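Local atomic coordinates of 5-oxopent-3-ene-1,2,5-tricarboxylate decarboxylase (Exiguobacterium antarcticum B7, PDB entry 6IYM), a protein that belongs to the fumarylacetoacetate hydrolase family and, as a two-chain assembly, carries a magnesium ion held by acidic side chains. Residues D81-M86 with T211-R216; G92-F97 with L222-R227; L127-G132 with R216-I221; L196-T199 with E204-Q207. All blocks are in the same frame, centred on the assembly; numbering follows the deposited sequence.

From the N terminus, the loop 81-86 comes first of these segments; interaction 1 joins it to 211-216. Residues 92-97 follow and close a slightly later loop with the end of helix 218-225 in interaction 2, so these two loops cross. Interaction 3 brings strand residues 127-132 to the start of the same helix; its loop lies within that of interaction 2 and crosses that of interaction 1, with Arg216 shared between them. Interaction 4 is a hairpin contact enclosed by all three loops. Helix 218-225 is thereby fixed against the larger sheet, while the hairpin belongs to the smaller, five-stranded one.

Interaction 1. Residues D81-M86 with T211-R216; sequences DHIKEM and TKLMLR
Leu213 pushes its two methyl groups against the backbone of the loop 81-86. CD2 presses on the stem of Ile83, 3.4 Å from Ile83 CA and 3.5 Å from Ile83 CB, the latter a tighter approach than is usual for two such carbons. The other methyl, CD1, lies 3.5 Å from the carbonyl oxygen Asp81 O. With CG anti to its carbonyl carbon (chi1 -62°), Leu213 sends this fork across Ile83, and the two side chains meet at about a right angle. Farther out, Ile83 CD1 only brushes the aliphatic part of Lys212, 4.4 Å from CD.

Within the loop, His82 is the centre of an inverse gamma turn, in which Ile83 N gives a weak bond to Asp81 O. Beyond it, Lys84 NZ forms a salt bridge with Glu85 OE2, met from above the carboxylate plane, although Glu85 and Met86 are poorly ordered. The opposing segment has regular bonding of its own: residues 211-213 form a short 3-10 segment, Met214 N bonds to Thr211 O, and Thr211 OG1 is tied to Pro192 and Val195. A backbone bond between Leu213 and Ala80 joins the two sides just before Asp81. The side chain of Asp81 is about 13 Å from the magnesium ion. The whole is a surface loop-to-loop contact within the fumarylacetoacetate hydrolase C-terminal region, joining the connection between strands 72-75 and 96-99 to that between strand 204-210 and helix 218-225.

Interaction 2. Residues G92-F97 with L222-R227; sequences GKFVLF and LTEVSR
Phe94 and Glu224 face each other with CA atoms 8.7 Å apart, and Leu96 and Val225 with theirs 8.3 Å apart, as the approach to strand 96-99 passes the last turn of helix 218-225. The ring of Phe94 does most of the bridging. Its CG is anti to the backbone N (chi1 -177°), which carries the ring toward the helix. There CZ meets Val225 CG2 at 3.6 Å, the methyl lying in the plane of the ring at its edge. Glu224 CB comes in obliquely and is 3.4 Å from CE2. Leu96 CG, from the same segment as the ring, lies 4.0 Å above one face, toward the rim.

This is a helix laid against the edge region of a mixed beta-sheet: strand 96-99 pairs with strand 72-75, whose Ile73 and Val75 touch Leu96. Val225 CG2 also reaches Leu96, standing 4.1 Å from CD1, so a single methyl serves both Leu96 and the ring. Glu224 bends at chi2 and turns its carboxylate to Arg227, whose NH2 forms a salt bridge with OE2 at 2.6 Å. In the same turn, Leu222 O is gripped by two donors, Ser226 N and Ser226 OG, which arrive from opposite faces of the carbonyl plane. Across the subunit boundary, Phe94 O accepts a hydrogen bond from His165 ND1 of the second subunit, and Arg170 of that subunit packs on Leu96.

Interaction 3. Residues L127-G132 with R216-I221; sequences LAIIIG and RDVVTI
Ile129 reaches from its strand to the first turn of helix 218-225, meeting Val218 and Ile221. Starting at CB, the side chain splits. CG1 is anti to the carbonyl carbon (chi1 -53°) and heads for the helix, passing 4.2 Å from Val218 CG1. Because the chain then stays extended, CD1 is carried farther on and lies in the angle between two helix residues, 3.8 Å from Val218 CG1 and 4.2 Å from Ile221 CG2. The side chains of Ile129 and Val218 run antiparallel alongside one another, whereas Ile221 meets Ile129 at a slant. Val218 uses its second methyl as well: CG2 stands 4.2 Å from Leu127 CD2, so its two branches touch two residues that point from the strand to the same side.

Behind the helix residues, Asp217 occupies the N-cap. Its OD1 accepts from Thr220 N at 3.0 Å in a nearly straight bond (160°), on the syn side of the carboxylate but 31° out of its plane, which caps the first turn of the helix, where Val218 follows. On the other side, strand 121-131 lies between strands 147-158 and 236-238. Tyr150 packs on both Leu127 and Val218, Ile237 on Ile221, and Leu222 one residue on continues the cover over Ile129. Upstream the same strand supplies Glu124 and Glu126 to the magnesium site. All the touching groups across this buried interface are branched aliphatic chains, which implies that it is held by close methyl-to-methyl fit and the exclusion of water, without any directional bond between the segments.

Interaction 4. Residues L196-T199 with E204-Q207; sequences LVET and ELRQ. Unlike the reference sequence in segment 204-207: Glu204 (reference Gln).
The carboxamide of Gln207 is flanked by Thr199, whose OG1 donates to Gln207 OE1 at 2.8 Å from a position tilted 32° out of the carbonyl plane. The other flat pair lies within the second strand. Glu204, where the reference sequence has glutamine, places its CD at the edge of the Arg206 guanidinium and in its plane, and Arg206 NE gives a 2.9 Å salt-bridge bond to OE1 from above the carboxylate plane. Thr199 and Gln207 stand next to each other with their ends in the same direction, and the amide is held by more than the threonine: OE1 also accepts from Gly125 N, while NE2 donates to Thr241 OG1 and Pro242 O. These bonds fix the amide's rotation. Gly125 sits between the magnesium ligands Glu124 and Glu126, and the Gln207 side chain is about 8 Å from the ion.

The backbones form the hairpin of strands 196-201 and 204-210, interrupted by a classic beta bulge in which Arg206 and Gln207 both face Thr199. Thr199 O therefore accepts twice. Arg206 N approaches nearly along the C=O axis at 2.7 Å, and Gln207 N lies in the carbonyl plane on a lone pair, at 3.2 Å. In return, Thr199 N bonds to Gln207 O at 2.8 Å, an oxygen that also takes a CA-H contact from Glu198 CA at 3.0 Å. The short strand axes run at 124° to each other. On the face opposite the Thr199 and Gln207 side chains, Leu205 CD1 packs 3.9 Å from Glu198 OE1, and that oxygen is bonded to Ser208 OG.

Interaction 1. Residues D81-M86 with T211-R216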
loop_
_atom_site.group_PDB
_atom_site.type_symbol
_atom_site.label_atom_id
_atom_site.label_comp_id
_atom_site.label_asym_id
_atom_site.label_seq_id
_atom_site.Cartn_x
_atom_site.Cartn_y
_atom_site.Cartn_z
ATOM N N ASP A 81 16.085 17.247 17.014
ATOM C CA ASP A 81 17.002 18.198 16.329
ATOM C C ASP A 81 18.374 18.145 17.020
ATOM O O ASP A 81 19.211 17.331 16.591
ATOM C CB ASP A 81 16.393 19.604 16.263
ATOM C CG ASP A 81 15.440 19.824 15.097
ATOM O OD1 ASP A 81 15.047 18.831 14.460
ATOM O OD2 ASP A 81 15.109 20.994 14.821
ATOM N N HIS A 82 18.595 18.966 18.053
ATOM C CA HIS A 82 19.930 19.206 18.674
ATOM C C HIS A 82 20.117 18.239 19.851
ATOM O O HIS A 82 20.488 18.696 20.954
ATOM C CB HIS A 82 20.092 20.697 19.030
ATOM C CG HIS A 82 20.558 21.542 17.887
ATOM N ND1 HIS A 82 19.688 22.308 17.124
ATOM C CD2 HIS A 82 21.793 21.747 17.375
ATOM C CE1 HIS A 82 20.370 22.943 16.191
ATOM N NE2 HIS A 82 21.665 22.618 16.327
ATOM N N ILE A 83 19.922 16.944 19.575
ATOM C CA ILE A 83 19.745 15.816 20.544
ATOM C C ILE A 83 18.773 16.235 21.667
ATOM O O ILE A 83 17.566 16.259 21.356
ATOM C CB ILE A 83 21.095 15.190 20.992
ATOM C CG1 ILE A 83 20.900 14.123 22.076
ATOM C CG2 ILE A 83 22.139 16.238 21.372
ATOM C CD1 ILE A 83 21.948 13.035 22.069
ATOM N N LYS A 84 19.243 16.571 22.884
ATOM C CA LYS A 84 18.427 16.706 24.135
ATOM C C LYS A 84 16.936 16.934 23.802
ATOM O O LYS A 84 16.207 15.923 23.675
ATOM C CB LYS A 84 18.999 17.774 25.083
ATOM C CG LYS A 84 19.674 18.985 24.439
ATOM C CD LYS A 84 19.622 20.262 25.278
ATOM C CE LYS A 84 18.561 21.253 24.838
ATOM N NZ LYS A 84 18.833 21.801 23.485
ATOM N N GLU A 85 16.488 18.195 23.706
ATOM C CA GLU A 85 15.083 18.612 23.407
ATOM C C GLU A 85 14.095 17.982 24.412
ATOM O O GLU A 85 12.873 18.050 24.146
ATOM C CB GLU A 85 14.736 18.295 21.944
ATOM C CG GLU A 85 14.900 19.474 20.989
ATOM C CD GLU A 85 16.280 20.117 20.933
ATOM O OE1 GLU A 85 17.200 19.494 20.376
ATOM O OE2 GLU A 85 16.432 21.249 21.434
ATOM N N MET A 86 14.602 17.433 25.531
ATOM C CA MET A 86 13.834 16.890 26.691
ATOM C C MET A 86 13.321 15.470 26.402
ATOM O O MET A 86 14.148 14.533 26.447
ATOM C CB MET A 86 12.678 17.823 27.074
ATOM C CG MET A 86 13.129 19.222 27.432
ATOM S SD MET A 86 14.144 19.259 28.928
ATOM C CE MET A 86 15.789 18.980 28.269
ATOM N N THR A 211 20.879 7.834 14.188
ATOM C CA THR A 211 19.662 7.089 14.575
ATOM C C THR A 211 19.465 7.166 16.088
ATOM O O THR A 211 18.357 6.816 16.531
ATOM C CB THR A 211 19.721 5.656 14.070
ATOM O OG1 THR A 211 20.970 5.098 14.475
ATOM C CG2 THR A 211 19.544 5.602 12.569
ATOM N N LYS A 212 20.456 7.639 16.848
ATOM C CA LYS A 212 20.280 7.889 18.313
ATOM C C LYS A 212 19.272 9.028 18.538
ATOM O O LYS A 212 18.689 9.063 19.625
ATOM C CB LYS A 212 21.627 8.144 19.011
ATOM C CG LYS A 212 22.027 9.602 19.217
ATOM C CD LYS A 212 23.491 9.770 19.602
ATOM C CE LYS A 212 23.840 9.165 20.949
ATOM N NZ LYS A 212 25.077 8.349 20.886
ATOM N N LEU A 213 19.016 9.906 17.559
ATOM C CA LEU A 213 18.035 11.025 17.708
ATOM C C LEU A 213 16.588 10.575 17.446
ATOM O O LEU A 213 15.688 11.430 17.602
ATOM C CB LEU A 213 18.362 12.140 16.719
ATOM C CG LEU A 213 19.726 12.813 16.873
ATOM C CD1 LEU A 213 19.832 13.971 15.876
ATOM C CD2 LEU A 213 19.946 13.297 18.291
ATOM N N MET A 214 16.363 9.325 17.040
ATOM C CA MET A 214 15.006 8.770 16.723
ATOM C C MET A 214 14.105 8.835 17.967
ATOM O O MET A 214 14.528 8.372 19.038
ATOM C CB MET A 214 15.100 7.311 16.259
ATOM C CG MET A 214 15.599 7.136 14.829
ATOM S SD MET A 214 15.900 5.389 14.435
ATOM C CE MET A 214 14.389 4.967 13.580
ATOM N N LEU A 215 12.911 9.401 17.823
ATOM C CA LEU A 215 11.911 9.547 18.915
ATOM C C LEU A 215 11.304 8.166 19.214
ATOM O O LEU A 215 11.060 7.885 20.420
ATOM C CB LEU A 215 10.868 10.596 18.500
ATOM C CG LEU A 215 11.427 11.956 18.065
ATOM C CD1 LEU A 215 10.321 12.862 17.524
ATOM C CD2 LEU A 215 12.149 12.639 19.210
ATOM N N ARG A 216 11.145 7.319 18.181
ATOM C CA ARG A 216 10.856 5.858 18.301
ATOM C C ARG A 216 11.947 5.041 17.591
ATOM O O ARG A 216 12.047 5.121 16.342
ATOM C CB ARG A 216 9.451 5.564 17.747
ATOM C CG ARG A 216 8.337 6.069 18.656
ATOM C CD ARG A 216 7.085 6.499 17.927
ATOM N NE ARG A 216 6.068 7.035 18.831
ATOM C CZ ARG A 216 5.772 8.317 19.003
ATOM N NH1 ARG A 216 6.425 9.262 18.347
ATOM N NH2 ARG A 216 4.829 8.657 19.865
#

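Interaction 2. Residues G92-F97 with L222-R227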
loop_
_atom_site.group_PDB
_atom_site.type_symbol
_atom_site.label_atom_id
_atom_site.label_comp_id
_atom_site.label_asym_id
_atom_site.label_seq_id
_atom_site.Cartn_x
_atom_site.Cartn_y
_atom_site.Cartn_z
ATOM N N GLY A 92 4.542 14.956 18.801
ATOM C CA GLY A 92 5.069 13.604 19.064
ATOM C C GLY A 92 4.037 12.523 18.775
ATOM O O GLY A 92 4.170 11.425 19.348
ATOM N N LYS A 93 3.028 12.790 17.941
ATOM C CA LYS A 93 2.100 11.727 17.465
ATOM C C LYS A 93 2.905 10.724 16.625
ATOM O O LYS A 93 3.857 11.164 15.979
ATOM C CB LYS A 93 0.903 12.356 16.750
ATOM C CG LYS A 93 -0.125 12.942 17.710
ATOM C CD LYS A 93 -1.341 13.558 17.068
ATOM C CE LYS A 93 -2.588 13.375 17.908
ATOM N NZ LYS A 93 -3.745 14.074 17.307
ATOM N N PHE A 94 2.608 9.420 16.744
ATOM C CA PHE A 94 3.160 8.309 15.920
ATOM C C PHE A 94 2.362 8.216 14.625
ATOM O O PHE A 94 1.242 7.720 14.657
ATOM C CB PHE A 94 3.105 6.961 16.632
ATOM C CG PHE A 94 3.733 5.835 15.849
ATOM C CD1 PHE A 94 4.954 6.016 15.209
ATOM C CD2 PHE A 94 3.137 4.584 15.797
ATOM C CE1 PHE A 94 5.544 4.977 14.503
ATOM C CE2 PHE A 94 3.742 3.538 15.114
ATOM C CZ PHE A 94 4.939 3.739 14.463
ATOM N N VAL A 95 2.918 8.773 13.549
ATOM C CA VAL A 95 2.217 9.069 12.271
ATOM C C VAL A 95 2.673 7.994 11.281
ATOM O O VAL A 95 3.907 7.715 11.248
ATOM C CB VAL A 95 2.539 10.503 11.790
ATOM C CG1 VAL A 95 2.049 10.784 10.380
ATOM C CG2 VAL A 95 1.983 11.551 12.743
ATOM N N LEU A 96 1.721 7.346 10.595
ATOM C CA LEU A 96 2.004 6.251 9.633
ATOM C C LEU A 96 1.282 6.561 8.328
ATOM O O LEU A 96 0.157 6.945 8.404
ATOM C CB LEU A 96 1.548 4.905 10.203
ATOM C CG LEU A 96 2.503 4.276 11.215
ATOM C CD1 LEU A 96 1.882 3.057 11.886
ATOM C CD2 LEU A 96 3.825 3.891 10.559
ATOM N N PHE A 97 1.960 6.432 7.189
ATOM C CA PHE A 97 1.373 6.567 5.827
ATOM C C PHE A 97 2.176 5.682 4.868
ATOM O O PHE A 97 3.185 5.065 5.301
ATOM C CB PHE A 97 1.362 8.032 5.391
ATOM C CG PHE A 97 2.692 8.691 5.591
ATOM C CD1 PHE A 97 2.999 9.300 6.792
ATOM C CD2 PHE A 97 3.648 8.651 4.590
ATOM C CE1 PHE A 97 4.241 9.884 6.986
ATOM C CE2 PHE A 97 4.891 9.224 4.790
ATOM C CZ PHE A 97 5.185 9.838 5.987
ATOM N N LEU A 222 8.678 -1.345 15.280
ATOM C CA LEU A 222 8.191 -2.720 14.982
ATOM C C LEU A 222 7.041 -3.100 15.925
ATOM O O LEU A 222 5.969 -3.513 15.433
ATOM C CB LEU A 222 9.357 -3.693 15.123
ATOM C CG LEU A 222 10.443 -3.584 14.055
ATOM C CD1 LEU A 222 11.665 -4.394 14.474
ATOM C CD2 LEU A 222 9.927 -4.051 12.714
ATOM N N THR A 223 7.260 -2.933 17.232
ATOM C CA THR A 223 6.264 -3.138 18.325
ATOM C C THR A 223 4.960 -2.383 18.032
ATOM O O THR A 223 3.881 -3.004 18.100
ATOM C CB THR A 223 6.881 -2.670 19.647
ATOM O OG1 THR A 223 7.764 -3.731 20.037
ATOM C CG2 THR A 223 5.838 -2.312 20.676
ATOM N N GLU A 224 5.037 -1.087 17.716
ATOM C CA GLU A 224 3.847 -0.208 17.567
ATOM C C GLU A 224 3.116 -0.490 16.245
ATOM O O GLU A 224 1.879 -0.507 16.232
ATOM C CB GLU A 224 4.283 1.254 17.624
ATOM C CG GLU A 224 4.671 1.713 19.007
ATOM C CD GLU A 224 3.472 1.930 19.905
ATOM O OE1 GLU A 224 2.675 2.852 19.600
ATOM O OE2 GLU A 224 3.317 1.155 20.879
ATOM N N VAL A 225 3.859 -0.677 15.159
ATOM C CA VAL A 225 3.311 -0.828 13.782
ATOM C C VAL A 225 2.489 -2.111 13.719
ATOM O O VAL A 225 1.438 -2.089 13.091
ATOM C CB VAL A 225 4.440 -0.802 12.734
ATOM C CG1 VAL A 225 3.966 -1.181 11.349
ATOM C CG2 VAL A 225 5.073 0.576 12.686
ATOM N N SER A 226 2.960 -3.170 14.366
ATOM C CA SER A 226 2.423 -4.542 14.220
ATOM C C SER A 226 1.254 -4.795 15.173
ATOM O O SER A 226 0.776 -5.923 15.194
ATOM C CB SER A 226 3.487 -5.551 14.475
ATOM O OG SER A 226 3.892 -5.523 15.836
ATOM N N ARG A 227 0.852 -3.808 15.970
ATOM C CA ARG A 227 -0.244 -3.957 16.957
ATOM C C ARG A 227 -1.592 -4.097 16.226
ATOM O O ARG A 227 -2.124 -3.069 15.730
ATOM C CB ARG A 227 -0.261 -2.771 17.925
ATOM C CG ARG A 227 0.147 -3.117 19.346
ATOM C CD ARG A 227 -0.371 -2.052 20.287
ATOM N NE ARG A 227 0.702 -1.463 21.067
ATOM C CZ ARG A 227 0.577 -0.373 21.817
ATOM N NH1 ARG A 227 -0.586 0.262 21.883
ATOM N NH2 ARG A 227 1.619 0.071 22.502
#

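Interaction 3. Residues L127-G132 with R216-I221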
loop_
_atom_site.group_PDB
_atom_site.type_symbol
_atom_site.label_atom_id
_atom_site.label_comp_id
_atom_site.label_asym_id
_atom_site.label_seq_id
_atom_site.Cartn_x
_atom_site.Cartn_y
_atom_site.Cartn_z
ATOM N N LEU A 127 16.442 5.463 7.064
ATOM C CA LEU A 127 16.769 4.044 7.330
ATOM C C LEU A 127 15.508 3.218 7.086
ATOM O O LEU A 127 14.459 3.563 7.643
ATOM C CB LEU A 127 17.235 3.894 8.776
ATOM C CG LEU A 127 17.449 2.460 9.255
ATOM C CD1 LEU A 127 18.540 1.783 8.454
ATOM C CD2 LEU A 127 17.783 2.449 10.746
ATOM N N ALA A 128 15.618 2.189 6.265
ATOM C CA ALA A 128 14.515 1.281 5.919
ATOM C C ALA A 128 14.713 -0.030 6.667
ATOM O O ALA A 128 15.794 -0.604 6.524
ATOM C CB ALA A 128 14.504 1.027 4.442
ATOM N N ILE A 129 13.707 -0.471 7.426
ATOM C CA ILE A 129 13.630 -1.863 7.978
ATOM C C ILE A 129 13.062 -2.815 6.915
ATOM O O ILE A 129 11.950 -2.554 6.397
ATOM C CB ILE A 129 12.756 -1.913 9.244
ATOM C CG1 ILE A 129 13.199 -0.899 10.300
ATOM C CG2 ILE A 129 12.705 -3.331 9.795
ATOM C CD1 ILE A 129 12.142 -0.658 11.374
ATOM N N ILE A 130 13.743 -3.930 6.671
ATOM C CA ILE A 130 13.284 -5.019 5.770
ATOM C C ILE A 130 12.782 -6.206 6.607
ATOM O O ILE A 130 13.592 -6.844 7.262
ATOM C CB ILE A 130 14.421 -5.438 4.839
ATOM C CG1 ILE A 130 15.048 -4.234 4.133
ATOM C CG2 ILE A 130 13.916 -6.472 3.853
ATOM C CD1 ILE A 130 14.148 -3.615 3.101
ATOM N N ILE A 131 11.492 -6.516 6.547
ATOM C CA ILE A 131 10.857 -7.583 7.388
ATOM C C ILE A 131 11.177 -8.912 6.711
ATOM O O ILE A 131 11.082 -8.976 5.468
ATOM C CB ILE A 131 9.347 -7.332 7.538
ATOM C CG1 ILE A 131 9.065 -5.984 8.200
ATOM C CG2 ILE A 131 8.645 -8.480 8.248
ATOM C CD1 ILE A 131 9.517 -5.896 9.638
ATOM N N GLY A 132 11.620 -9.898 7.491
ATOM C CA GLY A 132 12.054 -11.202 6.962
ATOM C C GLY A 132 11.065 -12.307 7.302
ATOM O O GLY A 132 11.096 -13.343 6.635
ATOM N N ARG A 216 11.145 7.319 18.181
ATOM C CA ARG A 216 10.856 5.858 18.301
ATOM C C ARG A 216 11.947 5.041 17.591
ATOM O O ARG A 216 12.047 5.121 16.342
ATOM C CB ARG A 216 9.451 5.564 17.747
ATOM C CG ARG A 216 8.337 6.069 18.656
ATOM C CD ARG A 216 7.085 6.499 17.927
ATOM N NE ARG A 216 6.068 7.035 18.831
ATOM C CZ ARG A 216 5.772 8.317 19.003
ATOM N NH1 ARG A 216 6.425 9.262 18.347
ATOM N NH2 ARG A 216 4.829 8.657 19.865
ATOM N N ASP A 217 12.726 4.268 18.350
ATOM C CA ASP A 217 13.833 3.419 17.836
ATOM C C ASP A 217 13.244 2.263 17.008
ATOM O O ASP A 217 11.994 2.167 16.879
ATOM C CB ASP A 217 14.767 2.986 18.975
ATOM C CG ASP A 217 14.226 1.881 19.861
ATOM O OD1 ASP A 217 13.004 1.659 19.820
ATOM O OD2 ASP A 217 15.041 1.240 20.561
ATOM N N VAL A 218 14.105 1.450 16.407
ATOM C CA VAL A 218 13.674 0.379 15.468
ATOM C C VAL A 218 12.714 -0.564 16.218
ATOM O O VAL A 218 11.550 -0.735 15.764
ATOM C CB VAL A 218 14.897 -0.326 14.854
ATOM C CG1 VAL A 218 14.538 -1.642 14.159
ATOM C CG2 VAL A 218 15.622 0.602 13.898
ATOM N N VAL A 219 13.121 -1.104 17.364
ATOM C CA VAL A 219 12.268 -2.061 18.137
ATOM C C VAL A 219 10.910 -1.424 18.459
ATOM O O VAL A 219 9.893 -2.075 18.177
ATOM C CB VAL A 219 12.988 -2.649 19.364
ATOM C CG1 VAL A 219 12.032 -3.315 20.337
ATOM C CG2 VAL A 219 14.045 -3.651 18.930
ATOM N N THR A 220 10.839 -0.173 18.911
ATOM C CA THR A 220 9.541 0.505 19.220
ATOM C C THR A 220 8.686 0.657 17.955
ATOM O O THR A 220 7.452 0.516 18.021
ATOM C CB THR A 220 9.764 1.884 19.849
ATOM O OG1 THR A 220 10.730 1.699 20.875
ATOM C CG2 THR A 220 8.521 2.511 20.433
ATOM N N ILE A 221 9.299 1.002 16.823
ATOM C CA ILE A 221 8.546 1.109 15.545
ATOM C C ILE A 221 7.902 -0.261 15.270
ATOM O O ILE A 221 6.686 -0.295 15.081
ATOM C CB ILE A 221 9.454 1.600 14.395
ATOM C CG1 ILE A 221 9.757 3.098 14.525
ATOM C CG2 ILE A 221 8.827 1.243 13.066
ATOM C CD1 ILE A 221 10.954 3.558 13.755
#

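Interaction 4. Residues L196-T199 with E204-Q207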
loop_
_atom_site.group_PDB
_atom_site.type_symbol
_atom_site.label_atom_id
_atom_site.label_comp_id
_atom_site.label_asym_id
_atom_site.label_seq_id
_atom_site.Cartn_x
_atom_site.Cartn_y
_atom_site.Cartn_z
ATOM N N LEU A 196 24.830 7.006 11.296
ATOM C CA LEU A 196 24.743 8.364 10.714
ATOM C C LEU A 196 23.983 8.282 9.391
ATOM O O LEU A 196 24.381 7.476 8.528
ATOM C CB LEU A 196 26.155 8.920 10.529
ATOM C CG LEU A 196 26.207 10.384 10.113
ATOM C CD1 LEU A 196 25.472 11.263 11.107
ATOM C CD2 LEU A 196 27.646 10.836 9.949
ATOM N N VAL A 197 22.885 9.037 9.303
ATOM C CA VAL A 197 22.075 9.221 8.072
ATOM C C VAL A 197 22.395 10.627 7.539
ATOM O O VAL A 197 22.079 11.618 8.212
ATOM C CB VAL A 197 20.567 9.021 8.346
ATOM C CG1 VAL A 197 19.740 9.199 7.077
ATOM C CG2 VAL A 197 20.269 7.655 8.985
ATOM N N GLU A 198 22.941 10.723 6.334
ATOM C CA GLU A 198 23.259 12.032 5.711
ATOM C C GLU A 198 22.634 12.111 4.321
ATOM O O GLU A 198 22.574 11.074 3.574
ATOM C CB GLU A 198 24.762 12.265 5.564
ATOM C CG GLU A 198 25.576 12.085 6.827
ATOM C CD GLU A 198 26.944 12.766 6.758
ATOM O OE1 GLU A 198 27.254 13.618 7.636
ATOM O OE2 GLU A 198 27.686 12.475 5.805
ATOM N N THR A 199 22.257 13.333 3.960
ATOM C CA THR A 199 21.839 13.699 2.594
ATOM C C THR A 199 22.667 14.871 2.075
ATOM O O THR A 199 22.757 15.900 2.768
ATOM C CB THR A 199 20.349 14.006 2.580
ATOM O OG1 THR A 199 19.784 12.889 3.256
ATOM C CG2 THR A 199 19.806 14.158 1.181
ATOM N N GLU A 204 26.227 19.599 -1.390
ATOM C CA GLU A 204 26.044 20.350 -0.117
ATOM C C GLU A 204 25.391 19.436 0.942
ATOM O O GLU A 204 24.284 18.924 0.701
ATOM C CB GLU A 204 25.192 21.600 -0.303
ATOM C CG GLU A 204 25.033 22.397 0.982
ATOM C CD GLU A 204 24.155 23.642 0.933
ATOM O OE1 GLU A 204 23.082 23.597 0.285
ATOM O OE2 GLU A 204 24.540 24.658 1.580
ATOM N N LEU A 205 26.019 19.284 2.108
ATOM C CA LEU A 205 25.420 18.541 3.263
ATOM C C LEU A 205 24.113 19.207 3.702
ATOM O O LEU A 205 24.147 20.423 4.018
ATOM C CB LEU A 205 26.420 18.474 4.415
ATOM C CG LEU A 205 25.989 17.562 5.566
ATOM C CD1 LEU A 205 25.802 16.133 5.075
ATOM C CD2 LEU A 205 26.996 17.615 6.688
ATOM N N ARG A 206 22.990 18.472 3.660
ATOM C CA ARG A 206 21.655 19.029 4.013
ATOM C C ARG A 206 21.147 18.359 5.273
ATOM O O ARG A 206 20.562 19.064 6.068
ATOM C CB ARG A 206 20.590 18.826 2.920
ATOM C CG ARG A 206 20.856 19.588 1.629
ATOM C CD ARG A 206 20.790 21.094 1.814
ATOM N NE ARG A 206 20.810 21.786 0.529
ATOM C CZ ARG A 206 19.794 21.836 -0.343
ATOM N NH1 ARG A 206 18.637 21.249 -0.082
ATOM N NH2 ARG A 206 19.938 22.488 -1.483
ATOM N N GLN A 207 21.296 17.032 5.379
ATOM C CA GLN A 207 20.799 16.232 6.519
ATOM C C GLN A 207 21.985 15.464 7.076
ATOM O O GLN A 207 22.703 14.878 6.258
ATOM C CB GLN A 207 19.750 15.179 6.107
ATOM C CG GLN A 207 18.459 15.742 5.578
ATOM C CD GLN A 207 17.426 14.668 5.353
ATOM O OE1 GLN A 207 17.475 13.949 4.363
ATOM N NE2 GLN A 207 16.542 14.487 6.322
#